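Local coordinates for probable GTP-binding protein EngB (Pyrococcus horikoshii, PDB 2CXX) that binds guanine nucleotides as a P-loop GTPase of the EngB family and is probably needed for normal cell division and septation, at residues G106-I110 with D111-Y115. Numbering follows the deposited sequence.
Sequences GEIPI and DVEFY
P109 and E113 join the loop 106-109 to the first turn of helix 110-120, with P109 as the N-cap residue. This is a helix start within the P-loop GTPase fold. E113 N donates to P109 O at 2.9 Å, with an N-H...O angle of 168°. The next i to i+4 bond runs from F114 N to I110 O at 2.8 Å. Upstream, G106 has positive phi and is the C-prime residue of the Schellman motif that ends helix 94-104. The chain then runs on to the cap at P109.

I108 meets the new helix through one branch. Its CG2 lies anti to the backbone N and comes within 3.8 Å of E113 CB; the two side chains cross at about a right angle. P109 CB packs alongside V112 CG2 at 4.1 Å. The ring of P109 also touches I99 and W102, which ties the cap to the preceding helix. D111 lies near the nucleotide-binding loop and makes a weak, long ion pair with R9, a predicted GTP-binding residue, while F114 packs on L88 of the central sheet and its ring meets that of F54.

The extended chain of E113, with CG anti to the backbone N (chi1 -173°), carries its carboxylate back beside the start of the helix. E113 OE2 forms a salt bridge with K69 of helix 62-79. It also accepts from two waters. One of them donates to I110 O as well; the other bridges E113 OE2 to I108 O, 2.6 Å from that carbonyl oxygen.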
# COMPACT_ATOMS: atom_id res chain seq x y z
N GLY A 106 -3.66 -21.33 8.19
CA GLY A 106 -4.41 -21.52 6.97
C GLY A 106 -5.21 -20.35 6.45
O GLY A 106 -6.21 -20.56 5.80
N GLU A 107 -4.79 -19.12 6.73
CA GLU A 107 -5.52 -17.96 6.22
C GLU A 107 -4.60 -17.23 5.25
O GLU A 107 -3.37 -17.31 5.37
CB GLU A 107 -5.90 -17.01 7.36
CG GLU A 107 -6.63 -17.65 8.54
CD GLU A 107 -7.06 -16.62 9.60
OE1 GLU A 107 -6.61 -15.45 9.54
OE2 GLU A 107 -7.86 -16.99 10.49
N ILE A 108 -5.21 -16.50 4.32
CA ILE A 108 -4.45 -15.79 3.32
C ILE A 108 -4.14 -14.43 3.90
O ILE A 108 -5.06 -13.70 4.22
CB ILE A 108 -5.28 -15.57 2.05
CG1 ILE A 108 -5.92 -16.90 1.65
CG2 ILE A 108 -4.40 -14.89 0.98
CD1 ILE A 108 -4.93 -17.82 1.04
N PRO A 109 -2.85 -14.10 4.06
CA PRO A 109 -2.49 -12.77 4.62
C PRO A 109 -3.06 -11.65 3.73
O PRO A 109 -3.09 -11.76 2.50
CB PRO A 109 -0.99 -12.76 4.61
CG PRO A 109 -0.62 -14.27 4.60
CD PRO A 109 -1.65 -14.86 3.68
N ILE A 110 -3.52 -10.59 4.39
CA ILE A 110 -4.11 -9.45 3.68
C ILE A 110 -3.17 -8.87 2.59
O ILE A 110 -3.60 -8.52 1.45
CB ILE A 110 -4.38 -8.32 4.69
CG1 ILE A 110 -5.50 -8.70 5.64
CG2 ILE A 110 -4.72 -7.04 3.96
CD1 ILE A 110 -5.70 -7.67 6.73
N ASP A 111 -1.93 -8.68 2.93
CA ASP A 111 -0.99 -8.10 1.96
C ASP A 111 -0.83 -8.91 0.69
O ASP A 111 -0.68 -8.38 -0.42
CB ASP A 111 0.39 -7.91 2.59
CG ASP A 111 0.48 -6.66 3.49
OD1 ASP A 111 -0.32 -5.71 3.38
OD2 ASP A 111 1.36 -6.67 4.36
N VAL A 112 -0.79 -10.23 0.87
CA VAL A 112 -0.62 -11.17 -0.23
C VAL A 112 -1.92 -11.16 -1.06
O VAL A 112 -1.89 -11.07 -2.27
CB VAL A 112 -0.40 -12.55 0.34
CG1 VAL A 112 -0.55 -13.61 -0.77
CG2 VAL A 112 0.95 -12.63 1.03
N GLU A 113 -3.04 -11.25 -0.37
CA GLU A 113 -4.33 -11.26 -1.02
C GLU A 113 -4.49 -10.02 -1.85
O GLU A 113 -4.90 -10.09 -3.03
CB GLU A 113 -5.47 -11.34 0.01
CG GLU A 113 -6.79 -11.52 -0.68
CD GLU A 113 -8.00 -11.42 0.25
OE1 GLU A 113 -9.15 -11.64 -0.23
OE2 GLU A 113 -7.83 -11.09 1.45
N PHE A 114 -4.14 -8.86 -1.28
CA PHE A 114 -4.34 -7.62 -2.03
C PHE A 114 -3.41 -7.40 -3.22
O PHE A 114 -3.84 -6.96 -4.28
CB PHE A 114 -4.25 -6.40 -1.10
CG PHE A 114 -4.78 -5.16 -1.71
CD1 PHE A 114 -6.11 -5.03 -1.99
CD2 PHE A 114 -3.91 -4.14 -2.05
CE1 PHE A 114 -6.57 -3.84 -2.63
CE2 PHE A 114 -4.34 -2.96 -2.68
CZ PHE A 114 -5.69 -2.83 -2.97
N TYR A 115 -2.14 -7.70 -3.06
CA TYR A 115 -1.23 -7.56 -4.18
C TYR A 115 -1.69 -8.51 -5.31
O TYR A 115 -1.70 -8.16 -6.51
CB TYR A 115 0.21 -7.91 -3.76
CG TYR A 115 1.22 -7.69 -4.85
CD1 TYR A 115 1.46 -8.68 -5.78
CD2 TYR A 115 1.86 -6.46 -4.99
CE1 TYR A 115 2.32 -8.46 -6.88
CE2 TYR A 115 2.74 -6.23 -6.07
CZ TYR A 115 2.95 -7.25 -7.01
OH TYR A 115 3.83 -7.13 -8.05
O HOH W 1 -6.88 -11.90 3.65
O HOH W 2 -6.74 -8.50 1.22